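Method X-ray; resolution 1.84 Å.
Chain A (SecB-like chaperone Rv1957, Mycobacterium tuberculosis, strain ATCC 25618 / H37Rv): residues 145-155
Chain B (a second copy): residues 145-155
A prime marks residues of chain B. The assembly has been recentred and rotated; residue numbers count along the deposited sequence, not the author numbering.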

# COMPACT_ATOMS: atom_id res chain seq x y z
N ARG A 145 0.04 -10.81 2.05
CA ARG A 145 1.26 -10.40 2.73
C ARG A 145 1.44 -8.86 2.72
O ARG A 145 1.83 -8.25 3.71
CB ARG A 145 2.44 -11.06 1.98
CG ARG A 145 3.81 -10.60 2.43
CD ARG A 145 4.86 -11.60 1.82
NE ARG A 145 6.27 -11.24 2.10
CZ ARG A 145 7.01 -10.41 1.37
NH1 ARG A 145 6.50 -9.77 0.32
NH2 ARG A 145 8.25 -10.18 1.69
N GLU A 146 1.14 -8.23 1.58
CA GLU A 146 1.27 -6.79 1.48
C GLU A 146 0.26 -6.10 2.43
O GLU A 146 0.55 -5.09 3.04
CB GLU A 146 1.10 -6.27 0.07
CG GLU A 146 1.32 -4.76 -0.05
CD GLU A 146 0.09 -3.92 0.30
OE1 GLU A 146 -1.04 -4.44 0.22
OE2 GLU A 146 0.22 -2.72 0.68
N TYR A 147 -0.93 -6.68 2.53
CA TYR A 147 -1.92 -6.10 3.37
C TYR A 147 -1.55 -6.16 4.87
O TYR A 147 -1.82 -5.22 5.63
CB TYR A 147 -3.33 -6.77 3.05
CG TYR A 147 -4.38 -6.09 3.81
CD1 TYR A 147 -4.72 -4.75 3.53
CD2 TYR A 147 -5.06 -6.71 4.83
CE1 TYR A 147 -5.68 -4.07 4.27
CE2 TYR A 147 -6.01 -6.05 5.56
CZ TYR A 147 -6.31 -4.72 5.28
OH TYR A 147 -7.25 -4.08 6.13
N VAL A 148 -0.98 -7.29 5.29
CA VAL A 148 -0.54 -7.45 6.63
C VAL A 148 0.57 -6.44 6.98
O VAL A 148 0.58 -5.89 8.03
CB VAL A 148 -0.20 -8.90 6.95
CG1 VAL A 148 0.46 -9.04 8.30
CG2 VAL A 148 -1.49 -9.76 6.96
N TYR A 149 1.45 -6.22 6.01
CA TYR A 149 2.57 -5.33 6.20
C TYR A 149 2.03 -3.90 6.34
O TYR A 149 2.46 -3.13 7.17
CB TYR A 149 3.55 -5.44 5.01
CG TYR A 149 4.61 -4.39 5.04
CD1 TYR A 149 5.74 -4.51 5.83
CD2 TYR A 149 4.50 -3.26 4.26
CE1 TYR A 149 6.72 -3.56 5.79
CE2 TYR A 149 5.47 -2.29 4.23
CZ TYR A 149 6.59 -2.44 5.01
OH TYR A 149 7.59 -1.45 4.99
N ASP A 150 1.05 -3.56 5.49
CA ASP A 150 0.49 -2.20 5.48
C ASP A 150 -0.28 -1.93 6.78
O ASP A 150 -0.12 -0.90 7.41
CB ASP A 150 -0.34 -1.97 4.27
CG ASP A 150 -1.15 -0.64 4.31
OD1 ASP A 150 -2.21 -0.63 4.92
OD2 ASP A 150 -0.73 0.39 3.80
N LEU A 151 -1.10 -2.92 7.16
CA LEU A 151 -1.91 -2.78 8.35
C LEU A 151 -1.15 -2.67 9.60
O LEU A 151 -1.43 -1.79 10.50
CB LEU A 151 -2.85 -4.00 8.40
CG LEU A 151 -3.98 -4.05 9.40
CD1 LEU A 151 -4.93 -2.82 9.44
CD2 LEU A 151 -4.75 -5.35 9.06
N THR A 152 -0.17 -3.54 9.77
CA THR A 152 0.57 -3.47 10.98
C THR A 152 1.30 -2.17 11.10
O THR A 152 1.40 -1.66 12.17
CB THR A 152 1.51 -4.70 11.17
OG1 THR A 152 2.32 -4.84 10.01
CG2 THR A 152 0.68 -5.92 11.35
N GLY A 153 1.80 -1.62 9.97
CA GLY A 153 2.44 -0.29 9.95
C GLY A 153 1.43 0.79 10.41
O GLY A 153 1.73 1.69 11.17
N ARG A 154 0.19 0.69 9.90
CA ARG A 154 -0.79 1.73 10.17
C ARG A 154 -1.17 1.71 11.68
O ARG A 154 -1.56 2.74 12.22
CB ARG A 154 -2.03 1.51 9.32
CG ARG A 154 -1.82 1.97 7.86
CD ARG A 154 -3.11 1.81 7.05
NE ARG A 154 -2.84 1.99 5.66
CZ ARG A 154 -2.78 3.15 5.03
NH1 ARG A 154 -2.92 4.26 5.65
NH2 ARG A 154 -2.49 3.18 3.71
N LEU A 155 -1.24 0.51 12.25
CA LEU A 155 -1.57 0.37 13.70
C LEU A 155 -0.36 0.73 14.60
O LEU A 155 -0.49 0.74 15.77
CB LEU A 155 -1.96 -1.07 14.04
CG LEU A 155 -3.14 -1.55 13.27
CD1 LEU A 155 -3.38 -3.11 13.34
CD2 LEU A 155 -4.43 -0.82 13.72
N ARG B 145 -7.87 11.16 4.98
CA ARG B 145 -8.04 11.20 3.55
C ARG B 145 -7.18 10.07 2.88
O ARG B 145 -7.70 9.28 2.08
CB ARG B 145 -7.66 12.56 2.94
CG ARG B 145 -7.63 12.49 1.45
CD ARG B 145 -7.24 13.79 0.75
NE ARG B 145 -8.19 14.87 1.03
CZ ARG B 145 -7.93 15.95 1.81
NH1 ARG B 145 -6.82 16.05 2.50
NH2 ARG B 145 -8.82 16.89 1.95
N GLU B 146 -5.90 9.99 3.23
CA GLU B 146 -5.03 8.97 2.61
C GLU B 146 -5.54 7.53 2.96
O GLU B 146 -5.55 6.65 2.10
CB GLU B 146 -3.54 9.20 3.00
CG GLU B 146 -2.62 8.16 2.36
CD GLU B 146 -2.47 6.82 3.09
OE1 GLU B 146 -2.60 6.86 4.33
OE2 GLU B 146 -2.18 5.73 2.41
N TYR B 147 -6.01 7.30 4.21
CA TYR B 147 -6.52 6.00 4.51
C TYR B 147 -7.80 5.61 3.65
O TYR B 147 -7.96 4.47 3.22
CB TYR B 147 -6.80 5.88 6.01
CG TYR B 147 -7.32 4.58 6.38
CD1 TYR B 147 -6.51 3.45 6.32
CD2 TYR B 147 -8.68 4.41 6.77
CE1 TYR B 147 -6.99 2.17 6.65
CE2 TYR B 147 -9.13 3.12 7.06
CZ TYR B 147 -8.28 2.04 7.03
OH TYR B 147 -8.73 0.78 7.31
N VAL B 148 -8.72 6.52 3.49
CA VAL B 148 -9.94 6.28 2.77
C VAL B 148 -9.59 5.98 1.29
O VAL B 148 -10.15 5.07 0.68
CB VAL B 148 -10.84 7.49 2.89
CG1 VAL B 148 -11.97 7.44 1.85
CG2 VAL B 148 -11.30 7.63 4.36
N TYR B 149 -8.61 6.74 0.74
CA TYR B 149 -8.13 6.54 -0.62
C TYR B 149 -7.56 5.16 -0.81
O TYR B 149 -7.92 4.45 -1.78
CB TYR B 149 -7.09 7.60 -0.91
CG TYR B 149 -6.44 7.60 -2.24
CD1 TYR B 149 -5.37 6.76 -2.47
CD2 TYR B 149 -6.82 8.52 -3.27
CE1 TYR B 149 -4.71 6.76 -3.70
CE2 TYR B 149 -6.15 8.50 -4.52
CZ TYR B 149 -5.09 7.61 -4.71
OH TYR B 149 -4.32 7.58 -5.91
N ASP B 150 -6.70 4.79 0.14
CA ASP B 150 -6.03 3.48 0.09
C ASP B 150 -7.10 2.37 0.16
O ASP B 150 -7.12 1.43 -0.63
CB ASP B 150 -5.11 3.30 1.28
CG ASP B 150 -4.43 1.92 1.30
OD1 ASP B 150 -3.66 1.66 0.40
OD2 ASP B 150 -4.77 1.05 2.08
N LEU B 151 -7.95 2.51 1.14
CA LEU B 151 -8.96 1.45 1.44
C LEU B 151 -10.03 1.29 0.33
O LEU B 151 -10.36 0.19 -0.14
CB LEU B 151 -9.69 1.83 2.74
CG LEU B 151 -10.88 0.92 2.98
CD1 LEU B 151 -10.30 -0.44 3.42
CD2 LEU B 151 -11.81 1.46 4.07
N THR B 152 -10.59 2.40 -0.12
CA THR B 152 -11.47 2.32 -1.30
C THR B 152 -10.76 1.71 -2.53
O THR B 152 -11.37 0.96 -3.25
CB THR B 152 -12.13 3.64 -1.71
OG1 THR B 152 -11.14 4.70 -1.97
CG2 THR B 152 -13.14 4.06 -0.72
N GLY B 153 -9.50 2.10 -2.79
CA GLY B 153 -8.81 1.46 -3.87
C GLY B 153 -8.67 -0.08 -3.74
O GLY B 153 -8.85 -0.84 -4.71
N ARG B 154 -8.35 -0.57 -2.53
CA ARG B 154 -8.22 -2.02 -2.26
C ARG B 154 -9.51 -2.73 -2.45
O ARG B 154 -9.48 -3.90 -2.77
CB ARG B 154 -7.83 -2.26 -0.81
CG ARG B 154 -6.40 -1.78 -0.55
CD ARG B 154 -6.05 -2.08 0.91
NE ARG B 154 -4.69 -1.64 1.31
CZ ARG B 154 -3.53 -2.28 1.06
NH1 ARG B 154 -3.45 -3.38 0.37
NH2 ARG B 154 -2.38 -1.75 1.49
N LEU B 155 -10.62 -2.07 -2.11
CA LEU B 155 -11.98 -2.64 -2.32
C LEU B 155 -12.42 -2.67 -3.85
O LEU B 155 -13.52 -3.11 -4.20
CB LEU B 155 -13.03 -1.89 -1.51
CG LEU B 155 -12.94 -1.93 0.01
CD1 LEU B 155 -13.99 -1.01 0.61
CD2 LEU B 155 -13.12 -3.33 0.60
O HOH W 1 -7.18 -1.34 5.85

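Two aspartates of like charge face each other at the centre of this contact: Asp150 OD1 lies 4.2 Å from Asp150′ OD2, and the arginines around them supply the compensating charge. The helices run nearly antiparallel, at 163°, with axes no closer than 13.3 Å. Such spacing leaves the backbones apart, so long side chains must span the gap, and only 360 Å² is buried in total.

The register places Tyr147 against Arg154′ and Arg154 against Tyr147′, giving two similar clusters. In one, Arg154′ reaches across in an extended m, t, t conformation and meets Glu146 end-on: NH1 donates to Glu146 OE1 at 2.6 Å and 170°, NH2 to Glu146 OE2 at 2.9 Å and 165°. In the other, Arg154 NH1 and NH2 donate to Glu146′ OE1 and OE2, both at 2.9 Å and near 174°. These paired, nearly linear bonds reinforce the charge attraction.

Each arginine is also held within its own helix, where Arg154 NE bonds Asp150 OD1 and Arg154′ NE bonds Asp150′ OD2, each at 2.8 Å. The edge of each tyrosine ring meets a guanidinium face, with Tyr147 CD1 3.7 Å from Arg154′ NH1. Water 1 links the phenols, 2.8 Å from Tyr147 OH and 3.0 Å from Tyr147′ OH.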